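Local coordinates for protein inactive Zymogen C11 Protease (PDB 6MZO) that is the inactive zymogen of a clostripain-like protease of the C11 family of cysteine peptidases, and would probably cleave peptide bonds once activated, at residues 126-131 against 268-274; 31-36 against 191-196. All coordinates share one frame; numbering follows the deposited sequence.

Contact 1: residues 126-131 against 268-274; sequences YSYLRS and LTPNYHA
Leu129 packs against Tyr272 and Ala274 in a mostly apolar, partly buried contact at the periphery of the fold, where the end of helix 125-128 meets the loop leading into strand 275-277. No direct hydrogen bond joins the two segments. Leu129, the first residue to leave helical geometry, is buried: chi1 (-71°) puts CG anti to the carbonyl carbon, and with chi2 extended at 172° the two methyls come up against the loop. Its CD2 lies 4.2 Å from CB of Tyr272 and 4.3 Å from CB of Ala274, while Leu129 CD1 comes 4.1 Å from Thr269 OG1. A branched aliphatic chain suits this spot, since both methyls also approach the carbonyl O of Tyr272; Leu343 of helix 341-347 packs on Leu129 and Ala274 as well. The Thr269 methyl CG2 touches both CD2 of the Tyr126 ring (3.8 Å) and OG of Ser131 (3.7 Å). Ring atom CD2 of Tyr272 lies 3.8 Å from Leu129 O, obliquely, and the aliphatic CD of Arg130 lies loosely beside the same ring. The chain can turn here because a Schellman motif ends the helix: Arg130, with positive phi, is the C-prime residue, and Ser131 N bonds to Tyr126 O while Arg130 N bonds to Ser127 O. Tyrosine suits position 126 because its ring packs on Thr269 while its hydroxyl meets a water. That water, at the ring edge and in its plane, is hydrogen-bonded to Tyr126 OH (2.9 Å) and donates to the carbonyl O of Leu268 (2.7 Å). The chemistry therefore implies an association resting on shape and apolar burial, with a single water bridging the tyrosine hydroxyl and the loop backbone.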
loop_
_atom_site.group_PDB
_atom_site.type_symbol
_atom_site.label_atom_id
_atom_site.label_comp_id
_atom_site.label_asym_id
_atom_site.label_seq_id
_atom_site.Cartn_x
_atom_site.Cartn_y
_atom_site.Cartn_z
ATOM N N TYR A 126 -1.093 2.993 -18.903
ATOM C CA TYR A 126 -0.075 3.243 -19.915
ATOM C C TYR A 126 -0.697 4.019 -21.071
ATOM O O TYR A 126 -0.093 4.951 -21.607
ATOM C CB TYR A 126 0.544 1.935 -20.417
ATOM C CG TYR A 126 1.396 1.216 -19.393
ATOM C CD1 TYR A 126 0.839 0.291 -18.506
ATOM C CD2 TYR A 126 2.758 1.462 -19.313
ATOM C CE1 TYR A 126 1.628 -0.359 -17.570
ATOM C CE2 TYR A 126 3.551 0.814 -18.392
ATOM C CZ TYR A 126 2.986 -0.093 -17.524
ATOM O OH TYR A 126 3.798 -0.716 -16.608
ATOM N N SER A 127 -1.918 3.621 -21.422
ATOM C CA SER A 127 -2.715 4.290 -22.442
ATOM C C SER A 127 -2.999 5.730 -21.999
ATOM O O SER A 127 -2.838 6.676 -22.775
ATOM C CB SER A 127 -4.009 3.498 -22.691
ATOM O OG SER A 127 -5.086 4.325 -23.090
ATOM N N TYR A 128 -3.373 5.895 -20.730
ATOM C CA TYR A 128 -3.659 7.220 -20.181
ATOM C C TYR A 128 -2.386 8.084 -20.106
ATOM O O TYR A 128 -2.501 9.312 -20.178
ATOM C CB TYR A 128 -4.311 7.134 -18.789
ATOM C CG TYR A 128 -5.729 6.568 -18.746
ATOM C CD1 TYR A 128 -6.442 6.271 -19.898
ATOM C CD2 TYR A 128 -6.343 6.331 -17.541
ATOM C CE1 TYR A 128 -7.734 5.752 -19.831
ATOM C CE2 TYR A 128 -7.623 5.810 -17.462
ATOM C CZ TYR A 128 -8.317 5.525 -18.600
ATOM O OH TYR A 128 -9.595 4.997 -18.483
ATOM N N LEU A 129 -1.207 7.460 -19.962
ATOM C CA LEU A 129 0.073 8.186 -19.954
ATOM C C LEU A 129 0.622 8.364 -21.362
ATOM O O LEU A 129 1.782 8.732 -21.538
ATOM C CB LEU A 129 1.120 7.476 -19.090
ATOM C CG LEU A 129 0.798 7.594 -17.605
ATOM C CD1 LEU A 129 1.709 6.744 -16.698
ATOM C CD2 LEU A 129 0.826 9.037 -17.151
ATOM N N ARG A 130 -0.225 8.083 -22.345
ATOM C CA ARG A 130 0.135 8.217 -23.769
ATOM C C ARG A 130 1.359 7.369 -24.209
ATOM O O ARG A 130 2.130 7.789 -25.079
ATOM C CB ARG A 130 0.370 9.701 -24.107
ATOM C CG ARG A 130 -0.865 10.566 -23.998
ATOM C CD ARG A 130 -0.600 11.968 -24.508
ATOM N NE ARG A 130 -1.836 12.643 -24.904
ATOM C CZ ARG A 130 -1.897 13.887 -25.377
ATOM N NH1 ARG A 130 -0.779 14.598 -25.525
ATOM N NH2 ARG A 130 -3.075 14.419 -25.711
ATOM N N SER A 131 1.512 6.171 -23.639
ATOM C CA SER A 131 2.607 5.254 -23.989
ATOM C C SER A 131 2.131 3.902 -24.553
ATOM O O SER A 131 0.953 3.541 -24.471
ATOM C CB SER A 131 3.502 5.016 -22.759
ATOM O OG SER A 131 4.099 3.724 -22.754
ATOM N N LEU A 268 6.911 4.717 -14.534
ATOM C CA LEU A 268 6.555 3.535 -15.309
ATOM C C LEU A 268 6.839 3.758 -16.790
ATOM O O LEU A 268 6.995 2.806 -17.554
ATOM C CB LEU A 268 5.081 3.181 -15.103
ATOM C CG LEU A 268 4.657 2.852 -13.670
ATOM C CD1 LEU A 268 3.177 3.139 -13.467
ATOM C CD2 LEU A 268 4.978 1.404 -13.335
ATOM N N THR A 269 6.904 5.025 -17.186
ATOM C CA THR A 269 7.172 5.390 -18.572
ATOM C C THR A 269 8.157 6.559 -18.578
ATOM O O THR A 269 8.317 7.273 -17.565
ATOM C CB THR A 269 5.871 5.796 -19.312
ATOM O OG1 THR A 269 5.307 6.969 -18.706
ATOM C CG2 THR A 269 4.847 4.690 -19.262
ATOM N N PRO A 270 8.849 6.735 -19.684
ATOM C CA PRO A 270 9.871 7.772 -19.721
ATOM C C PRO A 270 9.368 9.182 -20.012
ATOM O O PRO A 270 10.107 10.093 -19.725
ATOM C CB PRO A 270 10.781 7.294 -20.849
ATOM C CG PRO A 270 9.865 6.533 -21.770
ATOM C CD PRO A 270 8.985 5.784 -20.805
ATOM N N ASN A 271 8.176 9.377 -20.550
ATOM C CA ASN A 271 7.758 10.732 -20.954
ATOM C C ASN A 271 6.753 11.465 -20.056
ATOM O O ASN A 271 6.901 12.671 -19.807
ATOM C CB ASN A 271 7.176 10.662 -22.342
ATOM C CG ASN A 271 8.228 10.427 -23.351
ATOM O OD1 ASN A 271 9.114 11.258 -23.501
ATOM N ND2 ASN A 271 8.179 9.270 -24.038
ATOM N N TYR A 272 5.675 10.806 -19.688
ATOM C CA TYR A 272 4.713 11.430 -18.772
ATOM C C TYR A 272 4.670 10.587 -17.502
ATOM O O TYR A 272 4.751 9.348 -17.584
ATOM C CB TYR A 272 3.311 11.540 -19.388
ATOM C CG TYR A 272 3.277 12.548 -20.514
ATOM C CD1 TYR A 272 3.223 13.918 -20.231
ATOM C CD2 TYR A 272 3.316 12.148 -21.804
ATOM C CE1 TYR A 272 3.215 14.848 -21.235
ATOM C CE2 TYR A 272 3.333 13.051 -22.799
ATOM C CZ TYR A 272 3.255 14.400 -22.512
ATOM O OH TYR A 272 3.247 15.275 -23.578
ATOM N N HIS A 273 4.590 11.251 -16.354
ATOM C CA HIS A 273 4.453 10.544 -15.074
ATOM C C HIS A 273 3.195 11.072 -14.414
ATOM O O HIS A 273 2.885 12.257 -14.571
ATOM C CB HIS A 273 5.679 10.797 -14.139
ATOM C CG HIS A 273 6.983 10.781 -14.872
ATOM N ND1 HIS A 273 7.424 9.668 -15.556
ATOM C CD2 HIS A 273 7.906 11.752 -15.099
ATOM C CE1 HIS A 273 8.551 9.957 -16.194
ATOM N NE2 HIS A 273 8.878 11.214 -15.924
ATOM N N ALA A 274 2.492 10.229 -13.654
ATOM C CA ALA A 274 1.290 10.639 -12.955
ATOM C C ALA A 274 1.625 11.133 -11.541
ATOM O O ALA A 274 1.019 12.124 -11.099
ATOM C CB ALA A 274 0.323 9.437 -12.883
HETATM O O HOH W 1 6.479 0.260 -16.942
#

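Contact 2: residues 31-36 against 191-196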
loop_
_atom_site.group_PDB
_atom_site.type_symbol
_atom_site.label_atom_id
_atom_site.label_comp_id
_atom_site.label_asym_id
_atom_site.label_seq_id
_atom_site.Cartn_x
_atom_site.Cartn_y
_atom_site.Cartn_z
ATOM N N GLN A 31 8.998 -17.111 -2.672
ATOM C CA GLN A 31 10.070 -16.510 -1.846
ATOM C C GLN A 31 9.527 -15.824 -0.620
ATOM O O GLN A 31 10.090 -15.955 0.471
ATOM C CB GLN A 31 10.863 -15.477 -2.660
ATOM C CG GLN A 31 12.011 -14.839 -1.936
ATOM C CD GLN A 31 12.804 -13.897 -2.861
ATOM O OE1 GLN A 31 12.754 -14.019 -4.093
ATOM N NE2 GLN A 31 13.525 -12.951 -2.264
ATOM N N ASN A 32 8.411 -15.101 -0.784
ATOM C CA ASN A 32 7.801 -14.450 0.383
ATOM C C ASN A 32 7.256 -15.447 1.366
ATOM O O ASN A 32 7.334 -15.206 2.579
ATOM C CB ASN A 32 6.689 -13.502 -0.052
ATOM C CG ASN A 32 7.266 -12.210 -0.538
ATOM O OD1 ASN A 32 8.198 -11.678 0.080
ATOM N ND2 ASN A 32 6.808 -11.750 -1.678
ATOM N N LEU A 33 6.685 -16.528 0.883
ATOM C CA LEU A 33 6.188 -17.568 1.843
ATOM C C LEU A 33 7.364 -18.145 2.662
ATOM O O LEU A 33 7.273 -18.371 3.863
ATOM C CB LEU A 33 5.467 -18.695 1.103
ATOM C CG LEU A 33 4.029 -18.229 0.792
ATOM C CD1 LEU A 33 3.442 -19.179 -0.244
ATOM C CD2 LEU A 33 3.217 -18.282 2.079
ATOM N N ARG A 34 8.508 -18.335 2.015
ATOM C CA ARG A 34 9.698 -18.761 2.728
ATOM C C ARG A 34 10.090 -17.731 3.820
ATOM O O ARG A 34 10.443 -18.110 4.969
ATOM C CB ARG A 34 10.861 -18.987 1.702
ATOM C CG ARG A 34 12.181 -19.415 2.365
ATOM C CD ARG A 34 13.107 -18.250 2.679
ATOM N NE ARG A 34 13.779 -17.784 1.476
ATOM C CZ ARG A 34 14.019 -16.524 1.134
ATOM N NH1 ARG A 34 14.682 -16.292 -0.014
ATOM N NH2 ARG A 34 13.638 -15.509 1.921
ATOM N N ALA A 35 10.061 -16.428 3.478
ATOM C CA ALA A 35 10.428 -15.402 4.434
ATOM C C ALA A 35 9.423 -15.381 5.625
ATOM O O ALA A 35 9.841 -15.193 6.765
ATOM C CB ALA A 35 10.469 -14.016 3.738
ATOM N N ILE A 36 8.142 -15.541 5.323
ATOM C CA ILE A 36 7.110 -15.544 6.365
ATOM C C ILE A 36 7.347 -16.708 7.281
ATOM O O ILE A 36 7.264 -16.540 8.535
ATOM C CB ILE A 36 5.689 -15.649 5.729
ATOM C CG1 ILE A 36 5.362 -14.313 5.048
ATOM C CG2 ILE A 36 4.601 -16.068 6.784
ATOM C CD1 ILE A 36 4.224 -14.443 3.990
ATOM N N ASN A 191 10.977 -9.355 -3.959
ATOM C CA ASN A 191 10.097 -10.040 -3.051
ATOM C C ASN A 191 9.059 -9.069 -2.502
ATOM O O ASN A 191 7.861 -9.381 -2.487
ATOM C CB ASN A 191 10.894 -10.684 -1.921
ATOM C CG ASN A 191 12.126 -9.889 -1.570
ATOM O OD1 ASN A 191 12.544 -9.009 -2.327
ATOM N ND2 ASN A 191 12.729 -10.201 -0.429
ATOM N N GLY A 192 9.486 -7.872 -2.116
ATOM C CA GLY A 192 8.563 -7.063 -1.348
ATOM C C GLY A 192 9.053 -6.847 0.103
ATOM O O GLY A 192 10.267 -6.623 0.297
ATOM N N PHE A 193 8.125 -6.850 1.074
ATOM C CA PHE A 193 8.493 -6.571 2.459
ATOM C C PHE A 193 9.378 -7.676 3.061
ATOM O O PHE A 193 9.383 -8.838 2.603
ATOM C CB PHE A 193 7.253 -6.377 3.354
ATOM C CG PHE A 193 6.716 -5.002 3.351
ATOM C CD1 PHE A 193 6.244 -4.444 2.191
ATOM C CD2 PHE A 193 6.706 -4.260 4.556
ATOM C CE1 PHE A 193 5.696 -3.102 2.219
ATOM C CE2 PHE A 193 6.208 -2.958 4.584
ATOM C CZ PHE A 193 5.673 -2.396 3.425
ATOM N N PRO A 194 10.149 -7.326 4.104
ATOM C CA PRO A 194 11.047 -8.318 4.731
ATOM C C PRO A 194 10.266 -9.115 5.762
ATOM O O PRO A 194 10.350 -8.881 6.983
ATOM C CB PRO A 194 12.128 -7.434 5.368
ATOM C CG PRO A 194 11.365 -6.155 5.778
ATOM C CD PRO A 194 10.447 -5.934 4.523
ATOM N N TYR A 195 9.431 -10.016 5.249
ATOM C CA TYR A 195 8.541 -10.729 6.168
ATOM C C TYR A 195 9.364 -11.424 7.201
ATOM O O TYR A 195 8.895 -11.649 8.341
ATOM C CB TYR A 195 7.620 -11.751 5.411
ATOM C CG TYR A 195 6.637 -10.979 4.548
ATOM C CD1 TYR A 195 5.563 -10.331 5.155
ATOM C CD2 TYR A 195 6.868 -10.768 3.205
ATOM C CE1 TYR A 195 4.665 -9.546 4.401
ATOM C CE2 TYR A 195 5.981 -9.973 2.423
ATOM C CZ TYR A 195 4.894 -9.352 3.061
ATOM O OH TYR A 195 4.073 -8.557 2.340
ATOM N N GLN A 196 10.614 -11.803 6.870
ATOM C CA GLN A 196 11.357 -12.591 7.868
ATOM C C GLN A 196 11.744 -11.792 9.123
ATOM O O GLN A 196 12.187 -12.423 10.122
ATOM C CB GLN A 196 12.619 -13.164 7.194
ATOM C CG GLN A 196 13.708 -12.101 6.879
ATOM C CD GLN A 196 13.453 -11.227 5.659
ATOM O OE1 GLN A 196 12.480 -11.353 4.902
ATOM N NE2 GLN A 196 14.404 -10.292 5.439
HETATM O O HOH W 2 10.198 -11.109 1.508
#
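With CG anti to the carbonyl carbon (chi1 -80°), Asn32 turns its amide from helix 26-43 onto the 191-196 turn; the like torsion of Tyr195 (chi1 -68°) lays its ring beside Ile36. Asn32 ND2 donates to the carbonyl O of Asn191 at 2.7 Å, nearly straight at 169°; Asn191 O lies in the plane of the Asn32 amide, though the donor is tilted from the carbonyl plane. Asn32 OD1 sits at the Tyr195 ring edge, 3.5 Å from CD2, and accepts from a water that also donates to Phe193 O and weakly accepts from Asn191 ND2. Asparagine thus offers a donor and an acceptor to a buried turn; an alanine here would probably leave this water without one acceptor and Asn191 O without one donor. Ile36 CG1 packs 3.4 Å from Tyr195 CB, and small Ala35 admits a close backbone approach: its carbonyl O lies 3.2 Å from Gln196 CA, a bent CA-H...O contact. Tyr195 OH and Phe193 N both bond to Asp161 of strand 155-162, while Trp114 of strand 109-115 also donates to Asn191 O. Ile36 rests on strands 14-19 and 49-54, and Tyr219 of helix 209-220 packs against Asn191 and Gln196.

Contact 2 is the buried one, packed against the central sheet with helix 209-220 alongside, whereas contact 1 lies farther from the chain centre and mixes buried with exposed residues. They share no helix or strand: 126-131 and 268-274 join a short helix end to a loop, while 31-36 and 191-196 join a long helix to the turn that starts another. Their centres are 30 Å apart, their nearest atoms about 15 Å, although the segments alternate along the chain. The chemistry follows the setting. The interior contact combines a side-chain bond to backbone with a water held between helix and turn; the peripheral one relies on apolar packing of leucine, threonine and tyrosine and a water-mediated link.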